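Local atomic coordinates of spore coat polysaccharide biosynthesis protein SpsE (Bacillus subtilis, PDB entry 1VLI), a protein that probably acts as an N-acylneuraminate-9-phosphate synthase-type enzyme in the biosynthesis of spore coat polysaccharide. Residues Pro28-Ala33 with Ala242-Lys247; Ile190-Ala195 with Ile221-His226. All coordinates share one frame; numbering follows the deposited sequence.

In the fold
Both contacts pair neighbouring parallel strands of the barrel, and both are buried. Contact 1 joins the first and last barrel strands, 30-36 and 244-248, whereas contact 2 joins strands 188-193 and 220-225 and is nested within the long loop that contact 1 closes. Strands 244-248 and 220-225 are themselves neighbours, so the two contacts adjoin, with Lys247 of contact 1 in a salt bridge to Asp225 of contact 2. Each combines backbone pairing, apolar packing and a bridging water. They differ in their part at the zinc ion: His226 of contact 2 binds it directly, while the Glu246 side chain of contact 1 lies near it, tied to Ser224 and Lys62.

Contact 1: Pro28-Ala33 with Ala242-Lys247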
ATOM      1  N   PRO A  28       5.720 -18.620  -9.489  1.00 58.12           N
ATOM      2  CA  PRO A  28       4.249 -18.530  -9.530  1.00 56.79           C
ATOM      3  C   PRO A  28       3.769 -17.131  -9.108  1.00 56.92           C
ATOM      4  O   PRO A  28       4.446 -16.473  -8.315  1.00 58.57           O
ATOM      5  CB  PRO A  28       3.803 -19.548  -8.464  1.00 55.12           C
ATOM      6  CG  PRO A  28       4.965 -20.446  -8.274  1.00 52.71           C
ATOM      7  CD  PRO A  28       6.189 -19.633  -8.512  1.00 56.55           C
ATOM      8  N   VAL A  29       2.627 -16.675  -9.633  1.00 54.74           N
ATOM      9  CA  VAL A  29       2.030 -15.420  -9.185  1.00 51.90           C
ATOM     10  C   VAL A  29       1.810 -15.473  -7.673  1.00 54.11           C
ATOM     11  O   VAL A  29       1.353 -16.482  -7.149  1.00 53.14           O
ATOM     12  CB  VAL A  29       0.721 -15.090  -9.957  1.00 51.25           C
ATOM     13  CG1 VAL A  29       0.081 -13.770  -9.436  1.00 45.27           C
ATOM     14  CG2 VAL A  29       1.028 -14.932 -11.464  1.00 48.73           C
ATOM     15  N   PHE A  30       2.175 -14.398  -6.976  1.00 55.01           N
ATOM     16  CA  PHE A  30       2.028 -14.321  -5.515  1.00 53.23           C
ATOM     17  C   PHE A  30       0.685 -13.662  -5.204  1.00 52.28           C
ATOM     18  O   PHE A  30       0.452 -12.472  -5.560  1.00 47.15           O
ATOM     19  CB  PHE A  30       3.191 -13.527  -4.909  1.00 53.53           C
ATOM     20  CG  PHE A  30       3.246 -13.576  -3.406  1.00 53.51           C
ATOM     21  CD1 PHE A  30       3.870 -14.625  -2.739  1.00 58.10           C
ATOM     22  CD2 PHE A  30       2.685 -12.548  -2.660  1.00 55.41           C
ATOM     23  CE1 PHE A  30       3.896 -14.664  -1.312  1.00 52.77           C
ATOM     24  CE2 PHE A  30       2.721 -12.549  -1.288  1.00 42.10           C
ATOM     25  CZ  PHE A  30       3.324 -13.636  -0.594  1.00 54.58           C
ATOM     26  N   ILE A  31      -0.197 -14.440  -4.562  1.00 48.03           N
ATOM     27  CA  ILE A  31      -1.589 -14.013  -4.317  1.00 46.82           C
ATOM     28  C   ILE A  31      -1.842 -13.577  -2.900  1.00 49.61           C
ATOM     29  O   ILE A  31      -1.649 -14.355  -1.933  1.00 49.46           O
ATOM     30  CB  ILE A  31      -2.623 -15.099  -4.733  1.00 46.35           C
ATOM     31  CG1 ILE A  31      -2.368 -15.576  -6.144  1.00 45.77           C
ATOM     32  CG2 ILE A  31      -4.055 -14.567  -4.589  1.00 45.55           C
ATOM     33  CD1 ILE A  31      -3.125 -16.802  -6.548  1.00 48.44           C
ATOM     34  N   ILE A  32      -2.299 -12.331  -2.779  1.00 52.10           N
ATOM     35  CA  ILE A  32      -2.563 -11.706  -1.476  1.00 49.60           C
ATOM     36  C   ILE A  32      -4.066 -11.569  -1.278  1.00 53.63           C
ATOM     37  O   ILE A  32      -4.730 -10.810  -2.001  1.00 50.97           O
ATOM     38  CB  ILE A  32      -1.917 -10.361  -1.432  1.00 46.40           C
ATOM     39  CG1 ILE A  32      -0.430 -10.458  -1.780  1.00 57.91           C
ATOM     40  CG2 ILE A  32      -2.071  -9.672  -0.094  1.00 32.96           C
ATOM     41  CD1 ILE A  32       0.197  -9.058  -2.123  1.00 47.88           C
ATOM     42  N   ALA A  33      -4.616 -12.325  -0.317  1.00 52.17           N
ATOM     43  CA  ALA A  33      -6.007 -12.108   0.054  1.00 52.79           C
ATOM     44  C   ALA A  33      -6.080 -10.999   1.094  1.00 56.39           C
ATOM     45  O   ALA A  33      -5.460 -11.094   2.153  1.00 61.94           O
ATOM     46  CB  ALA A  33      -6.620 -13.367   0.554  1.00 53.68           C
ATOM     47  N   ALA A 242       1.587  -9.602 -14.823  1.00 52.60           N
ATOM     48  CA  ALA A 242       1.559  -9.263 -13.367  1.00 49.89           C
ATOM     49  C   ALA A 242       2.100 -10.447 -12.553  1.00 48.90           C
ATOM     50  O   ALA A 242       1.807 -11.575 -12.876  1.00 47.33           O
ATOM     51  CB  ALA A 242       0.121  -8.946 -12.916  1.00 45.27           C
ATOM     52  N   LYS A 243       2.890 -10.206 -11.519  1.00 51.01           N
ATOM     53  CA  LYS A 243       3.446 -11.332 -10.729  1.00 54.62           C
ATOM     54  C   LYS A 243       2.939 -11.415  -9.266  1.00 55.63           C
ATOM     55  O   LYS A 243       3.318 -12.329  -8.510  1.00 57.06           O
ATOM     56  CB  LYS A 243       4.981 -11.311 -10.778  1.00 56.46           C
ATOM     57  CG  LYS A 243       5.578 -11.287 -12.187  1.00 54.43           C
ATOM     58  CD  LYS A 243       5.211 -12.545 -12.971  1.00 59.00           C
ATOM     59  CE  LYS A 243       5.795 -13.816 -12.358  1.00 56.48           C
ATOM     60  NZ  LYS A 243       5.645 -14.997 -13.281  1.00 56.29           N
ATOM     61  N   LEU A 244       2.121 -10.431  -8.888  1.00 53.29           N
ATOM     62  CA  LEU A 244       1.322 -10.455  -7.684  1.00 53.60           C
ATOM     63  C   LEU A 244      -0.043  -9.880  -7.991  1.00 57.18           C
ATOM     64  O   LEU A 244      -0.195  -9.000  -8.883  1.00 58.20           O
ATOM     65  CB  LEU A 244       1.933  -9.630  -6.560  1.00 53.39           C
ATOM     66  CG  LEU A 244       3.432  -9.488  -6.286  1.00 45.43           C
ATOM     67  CD1 LEU A 244       4.064  -8.576  -7.363  1.00 57.42           C
ATOM     68  CD2 LEU A 244       3.521  -8.825  -4.967  1.00 39.93           C
ATOM     69  N   ILE A 245      -1.035 -10.403  -7.261  1.00 56.27           N
ATOM     70  CA  ILE A 245      -2.436  -9.973  -7.349  1.00 54.06           C
ATOM     71  C   ILE A 245      -2.916  -9.793  -5.938  1.00 56.37           C
ATOM     72  O   ILE A 245      -2.717 -10.681  -5.101  1.00 59.21           O
ATOM     73  CB  ILE A 245      -3.338 -11.033  -8.055  1.00 51.34           C
ATOM     74  CG1 ILE A 245      -2.893 -11.339  -9.482  1.00 53.03           C
ATOM     75  CG2 ILE A 245      -4.827 -10.631  -8.045  1.00 49.15           C
ATOM     76  CD1 ILE A 245      -2.927 -10.065 -10.500  1.00 39.05           C
ATOM     77  N   GLU A 246      -3.562  -8.666  -5.679  1.00 55.75           N
ATOM     78  CA  GLU A 246      -4.207  -8.423  -4.397  1.00 59.72           C
ATOM     79  C   GLU A 246      -5.718  -8.254  -4.663  1.00 58.91           C
ATOM     80  O   GLU A 246      -6.117  -7.512  -5.587  1.00 51.64           O
ATOM     81  CB  GLU A 246      -3.612  -7.167  -3.781  1.00 59.64           C
ATOM     82  CG  GLU A 246      -3.890  -6.932  -2.308  1.00 66.99           C
ATOM     83  CD  GLU A 246      -3.335  -5.592  -1.825  1.00 68.13           C
ATOM     84  OE1 GLU A 246      -2.574  -4.925  -2.580  1.00 77.44           O
ATOM     85  OE2 GLU A 246      -3.668  -5.192  -0.686  1.00 87.88           O
ATOM     86  N   LYS A 247      -6.546  -8.978  -3.895  1.00 55.98           N
ATOM     87  CA  LYS A 247      -8.008  -8.838  -3.961  1.00 56.32           C
ATOM     88  C   LYS A 247      -8.598  -8.883  -2.558  1.00 58.91           C
ATOM     89  O   LYS A 247      -8.134  -9.685  -1.724  1.00 57.21           O
ATOM     90  CB  LYS A 247      -8.607  -9.974  -4.799  1.00 56.98           C
ATOM     91  CG  LYS A 247     -10.060  -9.786  -5.261  1.00 55.73           C
ATOM     92  CD  LYS A 247     -10.166  -9.121  -6.611  1.00 54.14           C
ATOM     93  CE  LYS A 247     -11.513  -9.423  -7.268  1.00 57.64           C
ATOM     94  NZ  LYS A 247     -11.687  -8.620  -8.520  1.00 54.54           N
TER
HETATM   95  O   HOH W   1       5.677 -13.996  -8.432  1.00 56.65           O
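The Phe30 ring meets Leu244 obliquely, with Leu244 CD2 4.5 Å from Phe30 CD2. Phe30 CG is anti to the backbone N (chi1 -171°), which turns the ring away from segment 242-247, and the closer side-chain approach is made at its root, where Phe30 CB stands 4.3 Å from Leu244 CG. The other flat group on this face of the sheet, the Glu246 carboxylate, is gripped beyond the two segments: OE1 by the hydroxyl of Ser224 and OE2 by a salt bridge to Lys62. Its aliphatic stem crosses the Ile32 side chain at a slant, with Glu246 CG 4.0 Å from Ile32 CG2. The carboxylate is thus fixed by its two outside partners while the stem rests on Ile32, and the side chain comes within about 5 Å of the bound zinc ion.

On the reverse face Ile245 CG1 packs 3.8 Å from Val29 CG1, the branch anti to the Val29 backbone N (chi1 178°), and both residues continue onto Val238 of helix 232-239. Ile31 instead packs on Met272 and Arg277 of helix 266-285. Between the faces, Phe30 and Ile32 each use both N and O to bond Lys243, Ile245 and Lys247, the shortest being Phe30 N to Lys243 O at 2.8 Å. Lys243 O has a second donor, a water that also bonds Pro28 O at 2.8 Å and so bridges the entrance to the paired strands. The Leu244 CA contact to Phe30 O, at 3.1 Å, adds a weaker C-H...O interaction.

Four successive parallel bridges, with Phe30, Ile32, Leu244 and Glu246 facing inward and Ile31 and Ile245 facing the helices, join strand 30-36 to strand 244-248. This pairing of first and eighth strands is the closure of a TIM barrel, the fold of the NeuB family.

Contact 2: Ile190-Ala195 with Ile221-His226; sequences IMHCVA and IGFSDH
Met191, present as selenomethionine, folds back over Gly222, its SE 3.7 Å from Gly222 CA in the place where a side chain would otherwise stand. Bends at chi2 (-68°) and chi3 (-80°) carry its methyl onward to Ser224, where CE lies 3.4 Å from OG, the hydroxyl that Glu246 holds. On the other face Ile221 CD1 reaches Ile190 CB, and the His192 and Phe223 rings extend in the same direction next to each other. Their planes are only 25° apart but slid past each other with little overlap, the nearest atoms being His192 CD2 and Phe223 CD1 at 3.8 Å. His192 NE2 is held by Ser204 O, while Asp225 CA covers one face of the Phe223 ring near its rim. Backbone bonds hold this half together: Gly222 N to Ile190 O, His192 N to Gly222 O, and Ser224 N to His192 O at 3.0 Å.

The two strands belong to a beta-alpha-beta unit of the TIM barrel, whose linking helix 208-215 packs on Ile221, Phe223 and His192. In contrast to the close fit of Met191 on Gly222 and Ser224, the chains draw apart beyond the His192 O bond toward the partly exposed His226, and a water links Val194 N, at 2.7 Å, to Ser224 O. They meet again where His226 ND1 donates to Val194 O in the ring plane; the modelled 2.5 Å is short and its exact length doubtful. Cys193 SG lies oblique to this ring, 3.6 Å from His226 CE1. The other ring nitrogen, NE2, binds the zinc ion together with His248. An alanine at His226 would probably leave the zinc ion without one of its two protein ligands and Val194 O without this donor. Val194 packs against Glu307.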
ATOM      1  N   ILE A 190       6.009  -3.320  -7.305  1.00 53.10           N
ATOM      2  CA  ILE A 190       5.247  -2.087  -7.568  1.00 52.99           C
ATOM      3  C   ILE A 190       3.861  -2.532  -8.007  1.00 52.64           C
ATOM      4  O   ILE A 190       3.753  -3.254  -8.979  1.00 50.77           O
ATOM      5  CB  ILE A 190       5.928  -1.286  -8.713  1.00 54.36           C
ATOM      6  CG1 ILE A 190       7.393  -0.974  -8.355  1.00 56.69           C
ATOM      7  CG2 ILE A 190       5.146   0.001  -9.033  1.00 49.47           C
ATOM      8  CD1 ILE A 190       8.121  -0.100  -9.350  1.00 52.37           C
HETATM    9  N   MSE A 191       2.809  -2.144  -7.278  1.00 51.85           N
HETATM   10  CA  MSE A 191       1.453  -2.552  -7.647  1.00 50.98           C
HETATM   11  C   MSE A 191       0.784  -1.441  -8.459  1.00 53.44           C
HETATM   12  O   MSE A 191       0.782  -0.301  -8.055  1.00 57.44           O
HETATM   13  CB  MSE A 191       0.597  -2.849  -6.437  1.00 49.57           C
HETATM   14  CG  MSE A 191       1.244  -3.808  -5.370  1.00 50.72           C
HETATM   15 SE   MSE A 191       1.436  -5.590  -6.063  1.00 61.36          SE
HETATM   16  CE  MSE A 191      -0.391  -6.228  -5.800  1.00 66.65           C
ATOM     17  N   HIS A 192       0.210  -1.787  -9.593  1.00 53.62           N
ATOM     18  CA  HIS A 192      -0.735  -0.912 -10.269  1.00 57.63           C
ATOM     19  C   HIS A 192      -2.062  -1.057  -9.568  1.00 57.69           C
ATOM     20  O   HIS A 192      -2.369  -2.123  -9.056  1.00 63.11           O
ATOM     21  CB  HIS A 192      -0.873  -1.308 -11.743  1.00 53.74           C
ATOM     22  CG  HIS A 192      -1.977  -0.595 -12.456  1.00 57.84           C
ATOM     23  ND1 HIS A 192      -2.101   0.780 -12.450  1.00 53.06           N
ATOM     24  CD2 HIS A 192      -3.002  -1.065 -13.203  1.00 56.84           C
ATOM     25  CE1 HIS A 192      -3.147   1.124 -13.177  1.00 55.76           C
ATOM     26  NE2 HIS A 192      -3.705   0.027 -13.651  1.00 61.43           N
ATOM     27  N   CYS A 193      -2.874  -0.012  -9.591  1.00 60.18           N
ATOM     28  CA  CYS A 193      -3.996   0.048  -8.702  1.00 59.05           C
ATOM     29  C   CYS A 193      -4.906   1.216  -9.045  1.00 59.83           C
ATOM     30  O   CYS A 193      -4.423   2.261  -9.449  1.00 57.56           O
ATOM     31  CB  CYS A 193      -3.415   0.271  -7.306  1.00 57.33           C
ATOM     32  SG  CYS A 193      -4.656   0.311  -6.054  1.00 73.25           S
ATOM     33  N   VAL A 194      -6.211   1.053  -8.842  1.00 63.60           N
ATOM     34  CA  VAL A 194      -7.183   2.163  -8.941  1.00 68.12           C
ATOM     35  C   VAL A 194      -7.853   2.458  -7.576  1.00 73.61           C
ATOM     36  O   VAL A 194      -8.429   1.552  -6.955  1.00 75.67           O
ATOM     37  CB  VAL A 194      -8.287   1.823  -9.941  1.00 67.76           C
ATOM     38  CG1 VAL A 194      -9.155   3.032 -10.209  1.00 69.07           C
ATOM     39  CG2 VAL A 194      -7.696   1.270 -11.228  1.00 65.81           C
ATOM     40  N   ALA A 195      -7.804   3.712  -7.115  1.00 78.11           N
ATOM     41  CA  ALA A 195      -8.241   4.049  -5.731  1.00 83.75           C
ATOM     42  C   ALA A 195      -9.754   4.026  -5.471  1.00 85.76           C
ATOM     43  O   ALA A 195     -10.187   3.965  -4.314  1.00 88.75           O
ATOM     44  CB  ALA A 195      -7.622   5.375  -5.238  1.00 84.78           C
ATOM     45  N   ILE A 221       6.363  -6.442 -10.884  1.00 54.08           N
ATOM     46  CA  ILE A 221       5.131  -5.638 -11.030  1.00 57.17           C
ATOM     47  C   ILE A 221       3.885  -6.469 -10.717  1.00 53.41           C
ATOM     48  O   ILE A 221       3.728  -7.568 -11.247  1.00 48.61           O
ATOM     49  CB  ILE A 221       5.016  -5.040 -12.484  1.00 58.38           C
ATOM     50  CG1 ILE A 221       6.265  -4.237 -12.868  1.00 61.13           C
ATOM     51  CG2 ILE A 221       3.811  -4.097 -12.623  1.00 62.98           C
ATOM     52  CD1 ILE A 221       6.317  -2.897 -12.278  1.00 46.68           C
ATOM     53  N   GLY A 222       3.003  -5.943  -9.865  1.00 51.15           N
ATOM     54  CA  GLY A 222       1.685  -6.560  -9.648  1.00 50.60           C
ATOM     55  C   GLY A 222       0.471  -5.696  -9.951  1.00 53.92           C
ATOM     56  O   GLY A 222       0.553  -4.635 -10.655  1.00 56.14           O
ATOM     57  N   PHE A 223      -0.665  -6.164  -9.453  1.00 53.30           N
ATOM     58  CA  PHE A 223      -1.957  -5.496  -9.607  1.00 55.22           C
ATOM     59  C   PHE A 223      -2.817  -5.696  -8.356  1.00 57.31           C
ATOM     60  O   PHE A 223      -3.152  -6.831  -8.026  1.00 53.36           O
ATOM     61  CB  PHE A 223      -2.667  -6.115 -10.808  1.00 53.36           C
ATOM     62  CG  PHE A 223      -4.031  -5.543 -11.101  1.00 56.69           C
ATOM     63  CD1 PHE A 223      -4.209  -4.173 -11.303  1.00 58.05           C
ATOM     64  CD2 PHE A 223      -5.127  -6.393 -11.272  1.00 49.47           C
ATOM     65  CE1 PHE A 223      -5.469  -3.632 -11.613  1.00 60.45           C
ATOM     66  CE2 PHE A 223      -6.403  -5.872 -11.578  1.00 52.95           C
ATOM     67  CZ  PHE A 223      -6.573  -4.486 -11.764  1.00 61.66           C
ATOM     68  N   SER A 224      -3.157  -4.612  -7.651  1.00 58.41           N
ATOM     69  CA  SER A 224      -4.211  -4.697  -6.627  1.00 57.27           C
ATOM     70  C   SER A 224      -5.526  -4.394  -7.313  1.00 56.06           C
ATOM     71  O   SER A 224      -5.702  -3.308  -7.886  1.00 52.61           O
ATOM     72  CB  SER A 224      -4.000  -3.743  -5.462  1.00 56.93           C
ATOM     73  OG  SER A 224      -2.638  -3.734  -5.077  1.00 72.44           O
ATOM     74  N   ASP A 225      -6.432  -5.371  -7.239  1.00 53.11           N
ATOM     75  CA  ASP A 225      -7.675  -5.367  -7.975  1.00 54.63           C
ATOM     76  C   ASP A 225      -8.829  -4.905  -7.118  1.00 55.91           C
ATOM     77  O   ASP A 225      -9.163  -5.556  -6.128  1.00 59.33           O
ATOM     78  CB  ASP A 225      -7.938  -6.768  -8.523  1.00 51.90           C
ATOM     79  CG  ASP A 225      -9.120  -6.815  -9.473  1.00 59.64           C
ATOM     80  OD1 ASP A 225      -9.616  -5.750  -9.903  1.00 66.88           O
ATOM     81  OD2 ASP A 225      -9.620  -7.889  -9.858  1.00 66.32           O
ATOM     82  N   HIS A 226      -9.437  -3.785  -7.501  1.00 56.24           N
ATOM     83  CA  HIS A 226     -10.594  -3.247  -6.792  1.00 58.84           C
ATOM     84  C   HIS A 226     -11.927  -3.451  -7.510  1.00 60.83           C
ATOM     85  O   HIS A 226     -12.958  -2.949  -7.064  1.00 62.68           O
ATOM     86  CB  HIS A 226     -10.397  -1.766  -6.460  1.00 61.07           C
ATOM     87  CG  HIS A 226      -9.395  -1.521  -5.381  1.00 67.33           C
ATOM     88  ND1 HIS A 226      -8.487  -0.488  -5.429  1.00 75.61           N
ATOM     89  CD2 HIS A 226      -9.144  -2.190  -4.231  1.00 76.57           C
ATOM     90  CE1 HIS A 226      -7.727  -0.523  -4.349  1.00 78.95           C
ATOM     91  NE2 HIS A 226      -8.103  -1.549  -3.608  1.00 75.62           N
TER
HETATM   92  O   HOH W   2      -7.339  -1.437  -8.765  1.00 63.64           O